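Local coordinates for putative sugar ABC transport system, substrate-binding protein (Bordetella parapertussis, PDB 5IX8), which probably binds a sugar in the periplasm as the substrate-binding component of an ABC transport system, at residues A[5-10]-A[265-270]; A[41-46]-A[257-262]; A[144-149]-A[202-207]; A[182-187]-A[208-213]. All coordinates share one frame; numbering follows the deposited sequence.

Overall arrangement
From the N terminus, the leader 5-10 runs ahead of strand 17-22 and meets the end of helix 254-270 in contact 1, closing the widest loop. Contact 2, nested inside it, joins the end of helix 28-43 to the middle of the same helix 254-270; the two contacts touch, and together they tie the leader and helix 28-43 to helix 254-270 on one side of the chain's centre. Contacts 3 and 4 are nested within both, on the opposite side. Contact 3 pairs strands 142-145 and 201-205, closing the loop from 149 to 202; contact 4 packs helix 184-197 against helix 209-221, closing that from 187 to 208. These two cross and touch, their segments alternating along the chain.

Contact 1 of 4, residues A[5-10]-A[265-270]; sequences GIVEPI and AIREHE
One hydrogen bond runs directly between 5-10 and 265-270: Arg267 NH2 donates to the carbonyl Glu8 O at 2.7 Å. The donor lies in the carbonyl plane, and the oxygen lies close to the guanidinium plane. The arginine suits the site because its chain, extended from CG to NE, carries the cation away from the helix to a backbone oxygen of a segment with no regular structure. Gln263 OE1, one turn earlier on the same helix, adds a second tie, accepting from both Arg267 NH1 and the backbone N of Ile10.

Apolar groups sandwich the flat cation. Val7 CG2, placed anti to its backbone N, meets it tip to tip over the centre of one face, 3.4 Å from Arg267 CZ. Over the opposite face lies Ile10, whose CD1 is 4.0 Å from Arg267 CZ. These branched side chains leave the polar rim to the hydrogen-bonding partners. Ile10 also slides past Ile266, with Ile10 CD1 3.9 Å from Ile266 CG2, so one residue serves both the cation and the hydrophobic flank of the helix.

The leader thus lies along helix 254-270 of the lobe built on the parallel sheet containing strand 17-22; Val7 also touches Leu260 of that helix, and Ile10 leans on Leu272 beyond it.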
loop_
_atom_site.group_PDB
_atom_site.type_symbol
_atom_site.label_atom_id
_atom_site.label_comp_id
_atom_site.label_asym_id
_atom_site.label_seq_id
_atom_site.Cartn_x
_atom_site.Cartn_y
_atom_site.Cartn_z
ATOM N N GLY A 5 -18.456 1.105 8.495
ATOM C CA GLY A 5 -18.898 0.509 9.751
ATOM C C GLY A 5 -17.810 0.018 10.678
ATOM O O GLY A 5 -18.111 -0.687 11.638
ATOM N N ILE A 6 -16.556 0.381 10.440
ATOM C CA ILE A 6 -15.482 -0.174 11.259
ATOM C C ILE A 6 -15.468 0.466 12.629
ATOM O O ILE A 6 -15.208 -0.204 13.642
ATOM C CB ILE A 6 -14.136 0.001 10.545
ATOM C CG1 ILE A 6 -14.124 -0.913 9.329
ATOM C CG2 ILE A 6 -12.976 -0.300 11.513
ATOM C CD1 ILE A 6 -12.993 -0.588 8.350
ATOM N N VAL A 7 -15.739 1.770 12.681
ATOM C CA VAL A 7 -15.711 2.519 13.922
ATOM C C VAL A 7 -16.651 3.705 13.728
ATOM O O VAL A 7 -16.848 4.172 12.606
ATOM C CB VAL A 7 -14.255 2.929 14.228
ATOM C CG1 VAL A 7 -13.705 3.800 13.079
ATOM C CG2 VAL A 7 -14.177 3.630 15.546
ATOM N N GLU A 8 -17.260 4.184 14.829
ATOM C CA GLU A 8 -18.088 5.383 14.733
ATOM C C GLU A 8 -17.186 6.627 14.713
ATOM O O GLU A 8 -16.182 6.662 15.416
ATOM C CB GLU A 8 -19.037 5.416 15.943
ATOM C CG GLU A 8 -19.135 6.680 16.689
ATOM C CD GLU A 8 -20.112 6.637 17.876
ATOM O OE1 GLU A 8 -20.221 5.584 18.573
ATOM O OE2 GLU A 8 -20.751 7.682 18.122
ATOM N N PRO A 9 -17.459 7.631 13.881
ATOM C CA PRO A 9 -16.598 8.832 13.899
ATOM C C PRO A 9 -16.840 9.657 15.153
ATOM O O PRO A 9 -17.988 9.927 15.514
ATOM C CB PRO A 9 -17.022 9.605 12.644
ATOM C CG PRO A 9 -18.405 9.188 12.400
ATOM C CD PRO A 9 -18.584 7.764 12.943
ATOM N N ILE A 10 -15.761 10.109 15.791
ATOM C CA ILE A 10 -15.895 11.061 16.873
ATOM C C ILE A 10 -14.994 12.259 16.599
ATOM O O ILE A 10 -14.292 12.330 15.585
ATOM C CB ILE A 10 -15.594 10.443 18.249
ATOM C CG1 ILE A 10 -14.166 9.905 18.302
ATOM C CG2 ILE A 10 -16.688 9.377 18.638
ATOM C CD1 ILE A 10 -13.769 9.548 19.739
ATOM N N ALA A 265 -6.276 7.586 16.356
ATOM C CA ALA A 265 -5.419 8.509 17.111
ATOM C C ALA A 265 -6.220 9.287 18.160
ATOM O O ALA A 265 -5.729 9.504 19.284
ATOM C CB ALA A 265 -4.696 9.480 16.168
ATOM N N ILE A 266 -7.441 9.734 17.817
ATOM C CA ILE A 266 -8.229 10.487 18.803
ATOM C C ILE A 266 -8.497 9.626 20.018
ATOM O O ILE A 266 -8.381 10.083 21.171
ATOM C CB ILE A 266 -9.555 10.978 18.198
ATOM C CG1 ILE A 266 -9.314 11.999 17.091
ATOM C CG2 ILE A 266 -10.438 11.608 19.276
ATOM C CD1 ILE A 266 -10.548 12.240 16.212
ATOM N N ARG A 267 -8.860 8.365 19.780
ATOM C CA ARG A 267 -9.148 7.456 20.880
ATOM C C ARG A 267 -7.908 7.201 21.709
ATOM O O ARG A 267 -7.962 7.228 22.946
ATOM C CB ARG A 267 -9.733 6.157 20.315
ATOM C CG ARG A 267 -11.171 6.401 19.848
ATOM C CD ARG A 267 -11.638 5.225 19.014
ATOM N NE ARG A 267 -13.082 5.319 18.793
ATOM C CZ ARG A 267 -13.639 6.036 17.832
ATOM N NH1 ARG A 267 -12.886 6.695 16.934
ATOM N NH2 ARG A 267 -14.950 6.054 17.761
ATOM N N GLU A 268 -6.777 6.929 21.054
ATOM C CA GLU A 268 -5.542 6.689 21.807
ATOM C C GLU A 268 -5.200 7.902 22.661
ATOM O O GLU A 268 -4.898 7.778 23.855
ATOM C CB GLU A 268 -4.401 6.374 20.841
ATOM C CG GLU A 268 -3.312 5.453 21.413
ATOM C CD GLU A 268 -2.299 6.171 22.295
ATOM O OE1 GLU A 268 -2.108 7.404 22.145
ATOM O OE2 GLU A 268 -1.672 5.482 23.146
ATOM N N HIS A 269 -5.333 9.087 22.075
ATOM C CA HIS A 269 -4.946 10.326 22.737
ATOM C C HIS A 269 -5.805 10.612 23.957
ATOM O O HIS A 269 -5.302 11.132 24.968
ATOM C CB HIS A 269 -5.049 11.468 21.735
ATOM C CG HIS A 269 -4.357 12.718 22.166
ATOM N ND1 HIS A 269 -4.971 13.946 22.140
ATOM C CD2 HIS A 269 -3.091 12.936 22.605
ATOM C CE1 HIS A 269 -4.115 14.876 22.537
ATOM N NE2 HIS A 269 -2.976 14.286 22.852
ATOM N N GLU A 270 -7.102 10.306 23.885
ATOM C CA GLU A 270 -8.024 10.641 24.965
ATOM C C GLU A 270 -8.343 9.452 25.856
ATOM O O GLU A 270 -9.234 9.553 26.709
ATOM C CB GLU A 270 -9.306 11.247 24.373
ATOM C CG GLU A 270 -8.975 12.516 23.553
ATOM C CD GLU A 270 -10.175 13.365 23.161
ATOM O OE1 GLU A 270 -11.292 13.085 23.643
ATOM O OE2 GLU A 270 -9.967 14.345 22.384
#

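Contact 2 of 4, residues A[41-46]-A[257-262]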
loop_
_atom_site.group_PDB
_atom_site.type_symbol
_atom_site.label_atom_id
_atom_site.label_comp_id
_atom_site.label_asym_id
_atom_site.label_seq_id
_atom_site.Cartn_x
_atom_site.Cartn_y
_atom_site.Cartn_z
ATOM N N ALA A 41 -9.442 14.721 9.364
ATOM C CA ALA A 41 -9.058 15.654 10.426
ATOM C C ALA A 41 -9.974 16.865 10.459
ATOM O O ALA A 41 -10.325 17.353 11.549
ATOM C CB ALA A 41 -7.605 16.099 10.265
ATOM N N ARG A 42 -10.364 17.381 9.287
ATOM C CA ARG A 42 -11.224 18.572 9.278
ATOM C C ARG A 42 -12.661 18.233 9.664
ATOM O O ARG A 42 -13.460 19.149 9.898
ATOM C CB ARG A 42 -11.157 19.248 7.912
ATOM C CG ARG A 42 -11.751 18.400 6.806
ATOM C CD ARG A 42 -11.608 19.071 5.430
ATOM N NE ARG A 42 -12.620 20.123 5.208
ATOM C CZ ARG A 42 -13.840 19.893 4.697
ATOM N NH1 ARG A 42 -14.195 18.653 4.350
ATOM N NH2 ARG A 42 -14.694 20.893 4.535
ATOM N N ARG A 43 -13.006 16.944 9.729
ATOM C CA ARG A 43 -14.283 16.510 10.275
ATOM C C ARG A 43 -14.213 16.294 11.776
ATOM O O ARG A 43 -15.260 16.142 12.433
ATOM C CB ARG A 43 -14.701 15.212 9.595
ATOM C CG ARG A 43 -14.904 15.373 8.119
ATOM C CD ARG A 43 -15.104 13.997 7.540
ATOM N NE ARG A 43 -15.259 13.961 6.093
ATOM C CZ ARG A 43 -16.374 13.638 5.451
ATOM N NH1 ARG A 43 -17.480 13.352 6.118
ATOM N NH2 ARG A 43 -16.359 13.566 4.130
ATOM N N SER A 44 -13.010 16.306 12.341
ATOM C CA SER A 44 -12.808 15.713 13.653
ATOM C C SER A 44 -12.019 16.591 14.615
ATOM O O SER A 44 -11.571 16.087 15.652
ATOM C CB SER A 44 -12.081 14.361 13.514
ATOM O OG SER A 44 -12.762 13.494 12.604
ATOM N N ASN A 45 -11.801 17.870 14.289
ATOM C CA ASN A 45 -11.043 18.797 15.146
ATOM C C ASN A 45 -9.606 18.323 15.392
ATOM O O ASN A 45 -9.081 18.404 16.511
ATOM C CB ASN A 45 -11.759 19.043 16.473
ATOM C CG ASN A 45 -11.119 20.187 17.249
ATOM O OD1 ASN A 45 -10.716 21.202 16.651
ATOM N ND2 ASN A 45 -11.020 20.038 18.572
ATOM N N VAL A 46 -8.960 17.826 14.346
ATOM C CA VAL A 46 -7.571 17.384 14.405
ATOM C C VAL A 46 -6.781 18.263 13.459
ATOM O O VAL A 46 -7.263 18.602 12.367
ATOM C CB VAL A 46 -7.427 15.892 14.030
ATOM C CG1 VAL A 46 -5.957 15.521 13.827
ATOM C CG2 VAL A 46 -8.061 15.035 15.155
HETATM N N MSE A 257 -7.841 4.081 5.065
HETATM C CA MSE A 257 -6.761 3.887 6.031
HETATM C C MSE A 257 -6.431 5.203 6.702
HETATM O O MSE A 257 -6.237 5.249 7.926
HETATM C CB MSE A 257 -5.501 3.332 5.382
HETATM C CG MSE A 257 -5.651 1.943 4.822
HETATM SE SE MSE A 257 -3.973 1.392 3.916
HETATM C CE MSE A 257 -4.773 0.065 2.777
ATOM N N GLY A 258 -6.402 6.282 5.906
ATOM C CA GLY A 258 -6.131 7.600 6.470
ATOM C C GLY A 258 -7.206 8.046 7.445
ATOM O O GLY A 258 -6.905 8.588 8.505
ATOM N N ARG A 259 -8.479 7.839 7.089
ATOM C CA ARG A 259 -9.563 8.195 8.005
ATOM C C ARG A 259 -9.454 7.412 9.293
ATOM O O ARG A 259 -9.676 7.954 10.390
ATOM C CB ARG A 259 -10.919 7.936 7.360
ATOM C CG ARG A 259 -11.156 8.689 6.069
ATOM C CD ARG A 259 -12.657 8.604 5.715
ATOM N NE ARG A 259 -12.925 9.254 4.446
ATOM C CZ ARG A 259 -12.958 10.575 4.280
ATOM N NH1 ARG A 259 -12.797 11.405 5.329
ATOM N NH2 ARG A 259 -13.167 11.061 3.061
ATOM N N LEU A 260 -9.175 6.116 9.176
ATOM C CA LEU A 260 -9.043 5.299 10.368
ATOM C C LEU A 260 -7.879 5.750 11.234
ATOM O O LEU A 260 -7.986 5.737 12.451
ATOM C CB LEU A 260 -8.884 3.832 9.984
ATOM C CG LEU A 260 -10.112 3.207 9.350
ATOM C CD1 LEU A 260 -9.768 1.844 8.735
ATOM C CD2 LEU A 260 -11.268 3.073 10.361
ATOM N N ILE A 261 -6.766 6.157 10.635
ATOM C CA ILE A 261 -5.654 6.657 11.451
ATOM C C ILE A 261 -6.103 7.806 12.349
ATOM O O ILE A 261 -5.761 7.868 13.538
ATOM C CB ILE A 261 -4.482 7.050 10.527
ATOM C CG1 ILE A 261 -3.786 5.746 10.045
ATOM C CG2 ILE A 261 -3.520 7.981 11.244
ATOM C CD1 ILE A 261 -2.903 5.943 8.817
ATOM N N VAL A 262 -6.881 8.734 11.802
ATOM C CA VAL A 262 -7.373 9.854 12.606
ATOM C C VAL A 262 -8.297 9.362 13.718
ATOM O O VAL A 262 -8.190 9.790 14.886
ATOM C CB VAL A 262 -8.074 10.883 11.700
ATOM C CG1 VAL A 262 -8.784 11.959 12.530
ATOM C CG2 VAL A 262 -7.047 11.509 10.764
#
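Apolar packing centres on Val262, which points from helix 254-270 toward the turn where helix 28-43 gives way to strand 47-53. Its CG1, anti to the backbone N (chi1 171°), lies 4.1 Å from Val46 CG2 and 4.2 Å from Ser44 CB, while Val262 CG2 comes within 4.2 Å of the backbone Ala41 N. The compact Ala41 lets the helices come close: its CA is 6.4 Å from Val262 CA. Ala41 O accepts from both Ser44 N and Val46 N, holding the turn that presents Ser44 and Val46, and Ser44 OG is bonded to Glu40 O.

Here the C-terminal end of helix 28-43 and the turn after it pack on helix 254-270, in the lobe of a periplasmic binding protein built on a parallel sheet, with helix 28-43 forming the beta-alpha-beta crossover between strands 17-22 and 47-53.

The charged contact brings two like groups together. Arg43 and Arg259, both extended from CG to NE, cross obliquely with guanidinium planes 76° apart and Arg43 NE 3.6 Å from Arg259 NH1. Asp39 OD2 forms salt bridges with both Arg43 NE and Arg259 NH1, which probably offsets their repulsion. Glu40 forms a second salt bridge with Arg259 NH1.

Contact 3 of 4, residues A[144-149]-A[202-207]; sequences IVVPGA and EYVFTP
Two adjacent parallel strands, 142-145 and 201-205, form the tightly packed part of this contact, in the central sheet of a periplasmic binding protein lobe. Three backbone bonds join them: Ile144 N to Tyr203 O, Phe205 N to Ile144 O and Val146 N to Phe205 O. The shortest, from Phe205 N to Ile144 O, is 2.7 Å long and runs nearly along the C=O axis. By contrast, the Ile144 N donor stands above the Tyr203 carbonyl plane.

Beta-branched residues suit these extended backbones. Ile144 and Val204 lie side by side on one face, Ile144 CG2 4.1 Å from Val204 CG1, beneath helices 184-197 and 209-221 respectively. Val145 and Phe205 occupy the other face, where Val145 CG1 sits 4.1 Å from Phe205 CD2; the ring stacks with Phe162.

Toward the C-terminal ends the backbone pairing loosens, though the residues remain buried. Bridge pairing stops at Phe205, and CA separation grows from 4.6 Å between Ile144 and Val204 to 5.3 Å between Val146 and Thr206. Proline, lacking an N-H, fits position 207, where the ladder has ended. Gly148 also fits: a CB here would crowd both the preceding carbonyl and the Pro207 ring. In place of a bond from an N-H, Val146 O meets Pro207 CD at 3.1 Å.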
loop_
_atom_site.group_PDB
_atom_site.type_symbol
_atom_site.label_atom_id
_atom_site.label_comp_id
_atom_site.label_asym_id
_atom_site.label_seq_id
_atom_site.Cartn_x
_atom_site.Cartn_y
_atom_site.Cartn_z
ATOM N N ILE A 144 5.312 -14.704 -15.528
ATOM C CA ILE A 144 6.456 -13.843 -15.229
ATOM C C ILE A 144 6.207 -13.146 -13.903
ATOM O O ILE A 144 5.132 -12.551 -13.702
ATOM C CB ILE A 144 6.651 -12.807 -16.342
ATOM C CG1 ILE A 144 7.228 -13.461 -17.601
ATOM C CG2 ILE A 144 7.536 -11.647 -15.837
ATOM C CD1 ILE A 144 6.945 -12.673 -18.910
ATOM N N VAL A 145 7.210 -13.163 -13.017
ATOM C CA VAL A 145 7.130 -12.489 -11.723
ATOM C C VAL A 145 8.058 -11.277 -11.741
ATOM O O VAL A 145 9.269 -11.423 -11.941
ATOM C CB VAL A 145 7.480 -13.431 -10.561
ATOM C CG1 VAL A 145 7.482 -12.642 -9.238
ATOM C CG2 VAL A 145 6.494 -14.644 -10.495
ATOM N N VAL A 146 7.487 -10.087 -11.558
ATOM C CA VAL A 146 8.222 -8.822 -11.435
ATOM C C VAL A 146 7.912 -8.391 -10.006
ATOM O O VAL A 146 6.844 -7.812 -9.773
ATOM C CB VAL A 146 7.768 -7.776 -12.472
ATOM C CG1 VAL A 146 8.457 -6.409 -12.255
ATOM C CG2 VAL A 146 8.052 -8.239 -13.887
ATOM N N PRO A 147 8.760 -8.709 -9.021
ATOM C CA PRO A 147 8.330 -8.706 -7.621
ATOM C C PRO A 147 8.428 -7.372 -6.921
ATOM O O PRO A 147 7.941 -7.257 -5.789
ATOM C CB PRO A 147 9.321 -9.672 -6.959
ATOM C CG PRO A 147 10.569 -9.464 -7.726
ATOM C CD PRO A 147 10.053 -9.397 -9.181
ATOM N N GLY A 148 9.062 -6.388 -7.527
ATOM C CA GLY A 148 9.276 -5.136 -6.859
ATOM C C GLY A 148 10.680 -5.023 -6.316
ATOM O O GLY A 148 11.603 -5.755 -6.697
ATOM N N ALA A 149 10.846 -4.041 -5.429
ATOM C CA ALA A 149 12.147 -3.713 -4.869
ATOM C C ALA A 149 12.456 -4.619 -3.681
ATOM O O ALA A 149 11.550 -5.155 -3.026
ATOM C CB ALA A 149 12.170 -2.266 -4.418
ATOM N N GLU A 202 2.147 -16.414 -20.150
ATOM C CA GLU A 202 0.816 -15.910 -20.476
ATOM C C GLU A 202 0.316 -14.915 -19.443
ATOM O O GLU A 202 -0.763 -14.334 -19.620
ATOM C CB GLU A 202 -0.175 -17.068 -20.612
ATOM C CG GLU A 202 0.113 -17.861 -21.881
ATOM C CD GLU A 202 -0.759 -19.075 -22.035
ATOM O OE1 GLU A 202 -1.932 -18.923 -22.424
ATOM O OE2 GLU A 202 -0.280 -20.185 -21.761
ATOM N N TYR A 203 1.086 -14.681 -18.388
ATOM C CA TYR A 203 0.686 -13.821 -17.292
ATOM C C TYR A 203 1.910 -13.086 -16.809
ATOM O O TYR A 203 3.028 -13.583 -16.951
ATOM C CB TYR A 203 0.145 -14.615 -16.120
ATOM C CG TYR A 203 -1.093 -15.382 -16.444
ATOM C CD1 TYR A 203 -2.329 -14.772 -16.374
ATOM C CD2 TYR A 203 -1.041 -16.722 -16.806
ATOM C CE1 TYR A 203 -3.502 -15.478 -16.665
ATOM C CE2 TYR A 203 -2.209 -17.447 -17.090
ATOM C CZ TYR A 203 -3.433 -16.811 -17.014
ATOM O OH TYR A 203 -4.600 -17.490 -17.285
ATOM N N VAL A 204 1.685 -11.922 -16.193
ATOM C CA VAL A 204 2.737 -11.177 -15.501
ATOM C C VAL A 204 2.182 -10.759 -14.150
ATOM O O VAL A 204 1.085 -10.189 -14.069
ATOM C CB VAL A 204 3.209 -9.931 -16.281
ATOM C CG1 VAL A 204 4.322 -9.186 -15.489
ATOM C CG2 VAL A 204 3.704 -10.310 -17.679
ATOM N N PHE A 205 2.917 -11.057 -13.090
ATOM C CA PHE A 205 2.538 -10.626 -11.752
ATOM C C PHE A 205 3.364 -9.415 -11.362
ATOM O O PHE A 205 4.581 -9.428 -11.535
ATOM C CB PHE A 205 2.761 -11.744 -10.740
ATOM C CG PHE A 205 2.647 -11.287 -9.329
ATOM C CD1 PHE A 205 1.399 -11.210 -8.716
ATOM C CD2 PHE A 205 3.779 -10.916 -8.624
ATOM C CE1 PHE A 205 1.272 -10.796 -7.394
ATOM C CE2 PHE A 205 3.671 -10.472 -7.323
ATOM C CZ PHE A 205 2.400 -10.415 -6.693
ATOM N N THR A 206 2.713 -8.388 -10.816
ATOM C CA THR A 206 3.365 -7.197 -10.278
ATOM C C THR A 206 2.688 -6.838 -8.965
ATOM O O THR A 206 1.473 -7.068 -8.804
ATOM C CB THR A 206 3.258 -5.971 -11.220
ATOM O OG1 THR A 206 1.889 -5.519 -11.258
ATOM C CG2 THR A 206 3.767 -6.277 -12.651
ATOM N N PRO A 207 3.418 -6.216 -8.032
ATOM C CA PRO A 207 2.812 -5.916 -6.734
ATOM C C PRO A 207 2.201 -4.544 -6.608
ATOM O O PRO A 207 1.518 -4.327 -5.600
ATOM C CB PRO A 207 4.002 -6.057 -5.771
ATOM C CG PRO A 207 5.192 -5.478 -6.614
ATOM C CD PRO A 207 4.891 -6.152 -7.970
#

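Contact 4 of 4, residues A[182-187]-A[208-213]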
loop_
_atom_site.group_PDB
_atom_site.type_symbol
_atom_site.label_atom_id
_atom_site.label_comp_id
_atom_site.label_asym_id
_atom_site.label_seq_id
_atom_site.Cartn_x
_atom_site.Cartn_y
_atom_site.Cartn_z
HETATM N N MSE A 182 10.450 0.276 -8.303
HETATM C CA MSE A 182 9.035 0.040 -8.577
HETATM C C MSE A 182 8.408 1.198 -9.376
HETATM O O MSE A 182 7.206 1.496 -9.260
HETATM C CB MSE A 182 8.267 -0.238 -7.280
HETATM C CG MSE A 182 8.879 -1.430 -6.527
HETATM SE SE MSE A 182 7.820 -2.143 -5.111
HETATM C CE MSE A 182 7.812 -0.531 -4.052
ATOM N N SER A 183 9.223 1.824 -10.229
ATOM C CA SER A 183 8.750 2.914 -11.061
ATOM C C SER A 183 8.094 2.394 -12.341
ATOM O O SER A 183 8.150 1.199 -12.668
ATOM C CB SER A 183 9.929 3.807 -11.422
ATOM O OG SER A 183 10.828 3.089 -12.273
ATOM N N LEU A 184 7.440 3.305 -13.067
ATOM C CA LEU A 184 6.971 2.964 -14.408
ATOM C C LEU A 184 8.111 2.436 -15.254
ATOM O O LEU A 184 7.972 1.430 -15.962
ATOM C CB LEU A 184 6.392 4.188 -15.111
ATOM C CG LEU A 184 5.108 4.735 -14.539
ATOM C CD1 LEU A 184 4.854 6.059 -15.193
ATOM C CD2 LEU A 184 4.017 3.746 -14.860
ATOM N N ALA A 185 9.237 3.149 -15.231
ATOM C CA ALA A 185 10.370 2.759 -16.067
ATOM C C ALA A 185 10.879 1.383 -15.685
ATOM O O ALA A 185 11.252 0.604 -16.562
ATOM C CB ALA A 185 11.497 3.787 -15.956
ATOM N N ASP A 186 10.890 1.061 -14.387
ATOM C CA ASP A 186 11.291 -0.283 -13.964
ATOM C C ASP A 186 10.337 -1.336 -14.492
ATOM O O ASP A 186 10.772 -2.401 -14.937
ATOM C CB ASP A 186 11.301 -0.408 -12.439
ATOM C CG ASP A 186 12.431 0.330 -11.786
ATOM O OD1 ASP A 186 13.504 0.517 -12.417
ATOM O OD2 ASP A 186 12.215 0.741 -10.618
ATOM N N GLY A 187 9.024 -1.079 -14.397
ATOM C CA GLY A 187 8.067 -2.059 -14.868
ATOM C C GLY A 187 8.239 -2.332 -16.344
ATOM O O GLY A 187 8.211 -3.494 -16.789
ATOM N N VAL A 208 2.440 -3.612 -7.548
ATOM C CA VAL A 208 2.033 -2.214 -7.376
ATOM C C VAL A 208 1.704 -1.590 -8.720
ATOM O O VAL A 208 2.210 -2.010 -9.769
ATOM C CB VAL A 208 3.111 -1.341 -6.687
ATOM C CG1 VAL A 208 3.485 -1.879 -5.359
ATOM C CG2 VAL A 208 4.360 -1.222 -7.575
ATOM N N THR A 209 0.865 -0.549 -8.664
ATOM C CA THR A 209 0.351 0.191 -9.813
ATOM C C THR A 209 1.367 0.429 -10.919
ATOM O O THR A 209 1.151 0.046 -12.069
ATOM C CB THR A 209 -0.184 1.558 -9.360
ATOM O OG1 THR A 209 -0.995 1.420 -8.193
ATOM C CG2 THR A 209 -0.982 2.185 -10.483
ATOM N N PHE A 210 2.467 1.110 -10.607
ATOM C CA PHE A 210 3.352 1.532 -11.695
ATOM C C PHE A 210 4.070 0.360 -12.338
ATOM O O PHE A 210 4.414 0.440 -13.522
ATOM C CB PHE A 210 4.395 2.533 -11.207
ATOM C CG PHE A 210 3.823 3.839 -10.810
ATOM C CD1 PHE A 210 2.560 4.220 -11.250
ATOM C CD2 PHE A 210 4.544 4.701 -10.010
ATOM C CE1 PHE A 210 2.023 5.466 -10.875
ATOM C CE2 PHE A 210 4.009 5.928 -9.630
ATOM C CZ PHE A 210 2.761 6.311 -10.077
ATOM N N LEU A 211 4.367 -0.701 -11.575
ATOM C CA LEU A 211 4.955 -1.883 -12.208
ATOM C C LEU A 211 3.935 -2.550 -13.120
ATOM O O LEU A 211 4.277 -2.977 -14.220
ATOM C CB LEU A 211 5.499 -2.863 -11.159
ATOM C CG LEU A 211 6.763 -2.415 -10.423
ATOM C CD1 LEU A 211 7.090 -3.426 -9.321
ATOM C CD2 LEU A 211 7.943 -2.234 -11.382
ATOM N N GLY A 212 2.664 -2.594 -12.705
ATOM C CA GLY A 212 1.627 -3.101 -13.595
ATOM C C GLY A 212 1.467 -2.279 -14.869
ATOM O O GLY A 212 1.315 -2.838 -15.954
ATOM N N ILE A 213 1.451 -0.942 -14.752
ATOM C CA ILE A 213 1.379 -0.081 -15.941
ATOM C C ILE A 213 2.574 -0.331 -16.852
ATOM O O ILE A 213 2.437 -0.430 -18.077
ATOM C CB ILE A 213 1.313 1.411 -15.544
ATOM C CG1 ILE A 213 0.116 1.705 -14.626
ATOM C CG2 ILE A 213 1.300 2.344 -16.818
ATOM C CD1 ILE A 213 -1.207 1.620 -15.297
#
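The Phe210 ring receives the carbonyl Met182 O at its edge, near its plane, while Leu184 CD2 approaches obliquely, 3.9 Å from Phe210 CD1. The end of the phenyl leads away from the other segment, so much of the contact rests on its CB, 3.6 Å from Met182 O.

Leu184 CD2 reaches on to Ile213 CG2 at 3.6 Å, the two side chains running alongside each other. Leu211 fills the inner side with both branches: CD1 meets Met182 CG at 3.9 Å, and CD2 comes within 3.4 Å of Gly187 N. Glycine suits position 187, because a CB there would come too close to Leu211 O. Met182, a selenomethionine in this crystal, bends at chi3 and also sets its CB against Val208 CG2.

Ser183 and Asp186 form a capping box that fixes the start of helix 184-197: Asp186 N donates to Ser183 OG at 2.9 Å, and Ser183 N to Asp186 OD2. That same OD2 accepts from Glu181 N.

The contact therefore packs the first turns of helices 184-197 and 209-221 together, on either side of strand 201-205 in the sequence, with Met182 and Val208 touching Trp154 of helix 154-168 and Ile213 touching helix 235-242.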